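Side-chain contacts in botulinum neurotoxin type G (Clostridium botulinum, PDB 3MPP), which targets a protease to nerve cells through the receptor-binding part of its heavy chain, which attaches the toxin to the cell surface: residues F128-K133 with D138-W143; D228-P233 with Q277-G282; Y323-V326 with Q332-L335. The protein carries 4 engineered substitutions. All blocks are in the same frame, centred on the assembly; numbering follows the deposited sequence.

Contact 1: F128-K133 with D138-W143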
# COMPACT_ATOMS: atom_id res chain seq x y z
N PHE A 128 -17.16 3.21 3.56
CA PHE A 128 -16.52 2.92 2.28
C PHE A 128 -16.36 1.40 2.18
O PHE A 128 -15.86 0.77 3.11
CB PHE A 128 -15.15 3.61 2.19
CG PHE A 128 -14.32 3.17 1.01
CD1 PHE A 128 -14.70 3.50 -0.29
CD2 PHE A 128 -13.14 2.45 1.19
CE1 PHE A 128 -13.93 3.10 -1.38
CE2 PHE A 128 -12.38 2.06 0.11
CZ PHE A 128 -12.77 2.39 -1.18
N GLU A 129 -16.79 0.83 1.06
CA GLU A 129 -16.62 -0.61 0.83
C GLU A 129 -15.77 -0.86 -0.40
O GLU A 129 -16.05 -0.30 -1.46
CB GLU A 129 -17.98 -1.29 0.64
CG GLU A 129 -17.87 -2.79 0.31
CD GLU A 129 -19.23 -3.50 0.30
OE1 GLU A 129 -20.07 -3.21 1.18
OE2 GLU A 129 -19.46 -4.37 -0.57
N TYR A 130 -14.73 -1.69 -0.27
CA TYR A 130 -13.96 -2.13 -1.44
C TYR A 130 -14.28 -3.59 -1.76
O TYR A 130 -14.68 -4.35 -0.88
CB TYR A 130 -12.44 -1.93 -1.23
CG TYR A 130 -11.92 -2.51 0.07
CD1 TYR A 130 -11.61 -3.86 0.18
CD2 TYR A 130 -11.74 -1.70 1.18
CE1 TYR A 130 -11.13 -4.39 1.37
CE2 TYR A 130 -11.28 -2.22 2.37
CZ TYR A 130 -10.97 -3.57 2.45
OH TYR A 130 -10.50 -4.09 3.64
N SER A 131 -14.12 -3.96 -3.02
CA SER A 131 -14.46 -5.30 -3.48
C SER A 131 -13.57 -6.38 -2.86
O SER A 131 -12.40 -6.14 -2.57
CB SER A 131 -14.36 -5.39 -5.01
OG SER A 131 -14.63 -6.70 -5.47
N ILE A 132 -14.14 -7.56 -2.66
CA ILE A 132 -13.34 -8.72 -2.31
C ILE A 132 -13.50 -9.78 -3.40
O ILE A 132 -13.32 -10.97 -3.15
CB ILE A 132 -13.73 -9.29 -0.93
CG1 ILE A 132 -15.24 -9.56 -0.86
CG2 ILE A 132 -13.35 -8.32 0.17
CD1 ILE A 132 -15.67 -10.12 0.49
N LYS A 133 -13.83 -9.33 -4.60
CA LYS A 133 -13.98 -10.26 -5.72
C LYS A 133 -13.07 -9.92 -6.90
O LYS A 133 -13.08 -10.62 -7.91
CB LYS A 133 -15.44 -10.34 -6.17
CG LYS A 133 -16.37 -10.85 -5.08
CD LYS A 133 -17.84 -10.66 -5.48
CE LYS A 133 -18.77 -11.14 -4.37
NZ LYS A 133 -20.20 -10.80 -4.69
N ASP A 138 -6.63 -2.72 -4.91
CA ASP A 138 -5.85 -1.57 -4.47
C ASP A 138 -5.96 -1.37 -2.95
O ASP A 138 -5.36 -0.45 -2.40
CB ASP A 138 -6.36 -0.29 -5.14
CG ASP A 138 -6.22 -0.31 -6.67
OD1 ASP A 138 -5.68 -1.28 -7.22
OD2 ASP A 138 -6.67 0.65 -7.31
N TYR A 139 -6.73 -2.22 -2.27
CA TYR A 139 -7.04 -1.98 -0.86
C TYR A 139 -6.70 -3.12 0.11
O TYR A 139 -6.20 -2.88 1.21
CB TYR A 139 -8.52 -1.61 -0.71
CG TYR A 139 -8.91 -0.41 -1.55
CD1 TYR A 139 -8.59 0.87 -1.13
CD2 TYR A 139 -9.56 -0.57 -2.77
CE1 TYR A 139 -8.92 1.99 -1.91
CE2 TYR A 139 -9.91 0.55 -3.56
CZ TYR A 139 -9.57 1.82 -3.11
OH TYR A 139 -9.88 2.94 -3.84
N ILE A 140 -6.98 -4.35 -0.29
CA ILE A 140 -6.75 -5.49 0.60
C ILE A 140 -5.31 -5.61 1.06
O ILE A 140 -4.40 -5.76 0.24
CB ILE A 140 -7.23 -6.81 -0.03
CG1 ILE A 140 -8.74 -6.71 -0.31
CG2 ILE A 140 -6.98 -7.98 0.92
CD1 ILE A 140 -9.31 -7.92 -1.06
N ASN A 141 -5.09 -5.52 2.38
CA ASN A 141 -3.76 -5.63 2.99
C ASN A 141 -2.78 -4.52 2.62
O ASN A 141 -1.57 -4.62 2.87
CB ASN A 141 -3.10 -6.99 2.70
CG ASN A 141 -2.02 -7.33 3.72
OD1 ASN A 141 -2.20 -7.10 4.92
ND2 ASN A 141 -0.88 -7.87 3.25
N LYS A 142 -3.29 -3.44 2.02
CA LYS A 142 -2.45 -2.34 1.56
C LYS A 142 -2.73 -1.08 2.35
O LYS A 142 -3.88 -0.81 2.69
CB LYS A 142 -2.74 -2.03 0.09
CG LYS A 142 -2.43 -3.19 -0.86
CD LYS A 142 -2.56 -2.78 -2.32
CE LYS A 142 -2.18 -3.96 -3.19
NZ LYS A 142 -2.25 -3.73 -4.66
N TRP A 143 -1.69 -0.30 2.63
CA TRP A 143 -1.88 1.02 3.21
C TRP A 143 -2.78 1.86 2.32
O TRP A 143 -2.56 1.96 1.12
CB TRP A 143 -0.55 1.75 3.37
CG TRP A 143 0.26 1.28 4.52
CD1 TRP A 143 1.44 0.61 4.46
CD2 TRP A 143 -0.04 1.46 5.91
NE1 TRP A 143 1.90 0.35 5.74
CE2 TRP A 143 1.01 0.86 6.64
CE3 TRP A 143 -1.09 2.06 6.61
CZ2 TRP A 143 1.05 0.85 8.04
CZ3 TRP A 143 -1.06 2.04 8.00
CH2 TRP A 143 -0.00 1.45 8.70

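Contact 2: D228-P233 with Q277-G282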
# COMPACT_ATOMS: atom_id res chain seq x y z
N ASP A 228 6.85 -0.70 -1.66
CA ASP A 228 6.45 -2.02 -2.14
C ASP A 228 4.93 -2.07 -2.41
O ASP A 228 4.22 -1.08 -2.23
CB ASP A 228 6.93 -3.15 -1.20
CG ASP A 228 6.25 -3.12 0.19
OD1 ASP A 228 5.19 -2.48 0.35
OD2 ASP A 228 6.78 -3.77 1.11
N PHE A 229 4.47 -3.23 -2.88
CA PHE A 229 3.08 -3.47 -3.24
C PHE A 229 2.14 -3.14 -2.08
O PHE A 229 1.00 -2.71 -2.29
CB PHE A 229 2.98 -4.95 -3.62
CG PHE A 229 1.63 -5.40 -4.13
CD1 PHE A 229 1.28 -5.21 -5.46
CD2 PHE A 229 0.77 -6.10 -3.30
CE1 PHE A 229 0.08 -5.69 -5.94
CE2 PHE A 229 -0.44 -6.58 -3.77
CZ PHE A 229 -0.79 -6.37 -5.10
N TRP A 230 2.61 -3.35 -0.84
CA TRP A 230 1.76 -3.12 0.34
C TRP A 230 1.76 -1.64 0.78
O TRP A 230 0.94 -1.23 1.61
CB TRP A 230 2.18 -4.02 1.50
CG TRP A 230 2.31 -5.46 1.09
CD1 TRP A 230 3.44 -6.23 1.12
CD2 TRP A 230 1.26 -6.31 0.59
NE1 TRP A 230 3.16 -7.51 0.67
CE2 TRP A 230 1.84 -7.58 0.33
CE3 TRP A 230 -0.10 -6.12 0.32
CZ2 TRP A 230 1.10 -8.65 -0.18
CZ3 TRP A 230 -0.83 -7.19 -0.18
CH2 TRP A 230 -0.24 -8.44 -0.42
N GLY A 231 2.69 -0.86 0.25
CA GLY A 231 2.82 0.54 0.60
C GLY A 231 3.88 0.86 1.65
O GLY A 231 3.92 1.98 2.15
N ASN A 232 4.71 -0.12 1.99
CA ASN A 232 5.86 0.12 2.87
C ASN A 232 7.12 0.44 2.07
O ASN A 232 7.20 0.13 0.88
CB ASN A 232 6.10 -1.09 3.77
CG ASN A 232 5.09 -1.18 4.88
OD1 ASN A 232 4.64 -0.17 5.41
ND2 ASN A 232 4.72 -2.40 5.25
N PRO A 233 8.12 1.06 2.73
CA PRO A 233 9.36 1.33 1.99
C PRO A 233 9.95 0.09 1.30
O PRO A 233 9.95 -1.02 1.85
CB PRO A 233 10.32 1.81 3.09
CG PRO A 233 9.38 2.47 4.11
CD PRO A 233 8.15 1.58 4.11
N GLN A 277 -6.56 -13.27 -7.45
CA GLN A 277 -5.43 -13.93 -8.09
C GLN A 277 -4.24 -13.99 -7.16
O GLN A 277 -4.02 -13.06 -6.38
CB GLN A 277 -5.08 -13.24 -9.41
CG GLN A 277 -6.08 -13.60 -10.52
CD GLN A 277 -5.77 -12.88 -11.82
OE1 GLN A 277 -5.09 -11.85 -11.82
NE2 GLN A 277 -6.27 -13.42 -12.92
N ASN A 278 -3.49 -15.09 -7.23
CA ASN A 278 -2.26 -15.24 -6.45
C ASN A 278 -1.14 -14.26 -6.84
O ASN A 278 -1.00 -13.92 -8.01
CB ASN A 278 -1.75 -16.69 -6.57
CG ASN A 278 -2.63 -17.66 -5.84
OD1 ASN A 278 -3.15 -18.63 -6.41
ND2 ASN A 278 -2.84 -17.39 -4.56
N LEU A 279 -0.36 -13.85 -5.85
CA LEU A 279 0.67 -12.82 -5.96
C LEU A 279 2.07 -13.38 -5.85
O LEU A 279 3.03 -12.86 -6.43
CB LEU A 279 0.51 -11.80 -4.82
CG LEU A 279 -0.85 -11.10 -4.79
CD1 LEU A 279 -0.87 -10.04 -3.71
CD2 LEU A 279 -1.14 -10.47 -6.17
N TYR A 280 2.21 -14.43 -5.05
CA TYR A 280 3.53 -14.99 -4.83
C TYR A 280 3.87 -16.03 -5.90
O TYR A 280 3.90 -17.22 -5.62
CB TYR A 280 3.61 -15.63 -3.45
CG TYR A 280 3.17 -14.73 -2.32
CD1 TYR A 280 3.49 -13.39 -2.31
CD2 TYR A 280 2.49 -15.25 -1.22
CE1 TYR A 280 3.13 -12.57 -1.24
CE2 TYR A 280 2.12 -14.45 -0.16
CZ TYR A 280 2.44 -13.11 -0.17
OH TYR A 280 2.06 -12.31 0.89
N LEU A 281 4.11 -15.56 -7.12
CA LEU A 281 4.29 -16.43 -8.29
C LEU A 281 5.47 -15.94 -9.10
O LEU A 281 5.74 -14.75 -9.13
CB LEU A 281 3.04 -16.37 -9.18
CG LEU A 281 1.71 -16.87 -8.60
CD1 LEU A 281 0.58 -16.57 -9.59
CD2 LEU A 281 1.81 -18.37 -8.33
N GLY A 282 6.18 -16.86 -9.77
CA GLY A 282 7.23 -16.47 -10.70
C GLY A 282 8.59 -16.17 -10.10
O GLY A 282 8.93 -16.63 -9.02

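Contact 3: Y323-V326 with Q332-L335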
# COMPACT_ATOMS: atom_id res chain seq x y z
N TYR A 323 20.28 -9.20 -16.79
CA TYR A 323 21.24 -8.50 -17.65
C TYR A 323 20.59 -7.85 -18.87
O TYR A 323 19.64 -8.38 -19.46
CB TYR A 323 22.38 -9.42 -18.12
CG TYR A 323 23.33 -9.84 -17.02
CD1 TYR A 323 24.48 -9.11 -16.75
CD2 TYR A 323 23.06 -10.95 -16.23
CE1 TYR A 323 25.36 -9.49 -15.74
CE2 TYR A 323 23.91 -11.34 -15.22
CZ TYR A 323 25.06 -10.61 -14.98
OH TYR A 323 25.89 -11.00 -13.96
N VAL A 324 21.12 -6.70 -19.24
CA VAL A 324 20.70 -6.01 -20.44
C VAL A 324 21.70 -6.24 -21.58
O VAL A 324 22.90 -6.08 -21.39
CB VAL A 324 20.56 -4.51 -20.16
CG1 VAL A 324 20.37 -3.73 -21.47
CG2 VAL A 324 19.40 -4.27 -19.21
N LEU A 325 21.20 -6.61 -22.75
CA LEU A 325 22.08 -6.75 -23.90
C LEU A 325 22.49 -5.36 -24.39
O LEU A 325 21.68 -4.64 -24.95
CB LEU A 325 21.39 -7.54 -25.01
CG LEU A 325 21.58 -9.06 -24.91
CD1 LEU A 325 20.87 -9.61 -23.69
CD2 LEU A 325 21.12 -9.77 -26.18
N VAL A 326 23.74 -4.98 -24.18
CA VAL A 326 24.16 -3.61 -24.45
C VAL A 326 24.40 -3.27 -25.92
O VAL A 326 24.29 -2.11 -26.31
CB VAL A 326 25.42 -3.21 -23.66
CG1 VAL A 326 25.07 -2.99 -22.21
CG2 VAL A 326 26.49 -4.27 -23.80
N GLN A 332 13.36 -2.88 -28.87
CA GLN A 332 13.14 -3.65 -27.65
C GLN A 332 14.00 -4.91 -27.66
O GLN A 332 14.26 -5.50 -28.72
CB GLN A 332 11.66 -4.03 -27.51
CG GLN A 332 11.12 -4.81 -28.72
CD GLN A 332 9.71 -5.32 -28.50
OE1 GLN A 332 8.99 -4.84 -27.62
NE2 GLN A 332 9.30 -6.29 -29.31
N THR A 333 14.48 -5.31 -26.50
CA THR A 333 15.26 -6.54 -26.41
C THR A 333 14.85 -7.32 -25.17
O THR A 333 14.52 -6.73 -24.14
CB THR A 333 16.78 -6.27 -26.37
OG1 THR A 333 17.14 -5.42 -27.47
CG2 THR A 333 17.57 -7.56 -26.45
N GLN A 334 14.85 -8.64 -25.30
CA GLN A 334 14.53 -9.52 -24.18
C GLN A 334 15.62 -9.39 -23.14
O GLN A 334 16.81 -9.32 -23.48
CB GLN A 334 14.41 -10.96 -24.68
CG GLN A 334 13.11 -11.21 -25.44
CD GLN A 334 13.30 -12.05 -26.69
OE1 GLN A 334 14.24 -11.85 -27.45
NE2 GLN A 334 12.40 -12.99 -26.91
N LEU A 335 15.23 -9.32 -21.86
CA LEU A 335 16.22 -9.31 -20.78
C LEU A 335 16.83 -10.70 -20.65
O LEU A 335 16.14 -11.70 -20.86
CB LEU A 335 15.58 -8.88 -19.44
CG LEU A 335 15.17 -7.41 -19.43
CD1 LEU A 335 14.41 -7.03 -18.15
CD2 LEU A 335 16.42 -6.53 -19.60
O HOH W 1 18.35 -7.00 -23.09
O HOH W 2 19.13 -4.42 -24.91

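Contact 1: F128-K133 with D138-W143
The ring of Tyr139 meets Phe128 over one face and, within its own segment, CB of Asp138 over the opposite face. Phe128 comes edge first, with CZ 3.8 Å from CZ of Tyr139. The two planes stand at 68°, so this is a T-shaped pair. Tyr130 is turned differently. Its ring lies nearly parallel to that of Tyr139, but the two are slid apart and barely overlap. What sits over the face of Tyr130 is CB of Tyr139, 3.8 Å from the ring centroid, a CH-pi contact. In return CB of Tyr130 reaches to 3.5 Å from CD2 of Tyr139. The edge of the Tyr130 ring takes CE2 of Phe128 in its plane. Farther along, CG1 of Ile140 lies 3.7 Å from CE1 of Tyr130. CG of Tyr130 stands between its backbone N and carbonyl carbon (chi1 50°), which brings its ring face under CB of Tyr139. Ile160 of strand 156-160 also touches Phe128 and Tyr139. The contact joins the end of edge strand 123-129 to the loop before strand 144-150 in the N-terminal receptor-binding subdomain. Between these segments the chemistry is aromatic and aliphatic; polar bonds of the strand end go to neighbours such as Asn110.

Contact 2: D228-P233 with Q277-G282
Leu279 points its side chain at Phe229 and Trp230. From CB the chain runs to CG, which lies anti to the carbonyl carbon (chi1 -59°). The branch CD1 continues it extended, anti to CA (chi2 -175°), and reaches the outer rims of both rings. There CD1 lies 3.5 Å from CE2 of Phe229 and 3.7 Å from CH2 of Trp230. Both approaches are oblique to the rings. The rings also meet each other: CD2 of Phe229 lies over one face of the indole. Tyr280 adds its hydroxyl, with OH 3.9 Å from CZ2 of Trp230. The polar ends bond elsewhere. Tyr280 OH donates to the backbone O of Trp429 and accepts from the backbone N of Asp426, and Trp230 NE1 bonds to the backbone O of Pro424. Ile423 of strand 420-423 touches Phe229, Trp230 and Leu279. Both aromatic residues occupy the middle of a type I turn from Asp228 to Gly231. Asp228 OD1 accepts from the backbone N of Asn232 at 2.9 Å. The contact joins two loops of the C-terminal subdomain, before strands 239-244 and 285-289. The CD1 methyl of Leu279 makes the apolar contacts with both rings, while other loops bond the polar atoms.

Contact 3: Y323-V326 with Q332-L335
The beta hairpin of strands 320-325 and 332-339, in the trefoil-like C-terminal subdomain, contains this contact near its turn. Here the strands have drawn apart, and two waters lie between the backbones. The first accepts from Leu325 N at 2.9 Å and donates to Gln334 O at 2.8 Å. The second donates to Leu325 O at 2.6 Å and has a weak, long link to Thr333 OG1, in one of its two modelled conformers. The stronger partner of that hydroxyl is Ser328 OG. Side chains also meet in two places. CD2 of Leu335 lies 3.8 Å from CG2 of Val324 and 3.7 Å from the backbone O of Tyr323. CG1 of Val324 is anti to its backbone N (chi1 170°), which places CG2 against Leu335. In the same Thr333 conformer, CB of Leu325 lies 4.1 Å from CG2 of Thr333, the side chains crossing at about a right angle. Phe397 and Ile399 of strand 394-400 touch Leu335. The side chain of Thr333 is about 11 Å from that of Trp402, the inferred ganglioside-binding residue. One water bridge joins the backbones, which have no direct bond here; the second link is weak and ends on a hydroxyl, while methyls supply the apolar part.

How the contacts relate
Contacts 1 and 2 meet at the junction of the two receptor-binding subdomains. Trp143 joins them: its NE1 hydrogen-bonds to Asn232 OD1 and its backbone N to Trp230 O. Lys142 makes a cation-pi contact with Phe229 there. Contact 2 is the buried one; contacts 1 and 3 are partly buried. Contact 3 lies far out in the C-terminal subdomain, with its centre about 36 Å from that of contact 1 and about 25 Å from that of contact 2. Contact 1 relies on a T-shaped pair and a CH-pi contact, and contact 2 on an aliphatic tip against two rings. Contact 3 holds neighbouring strands of one hairpin and adds water bridges to its methyl contacts.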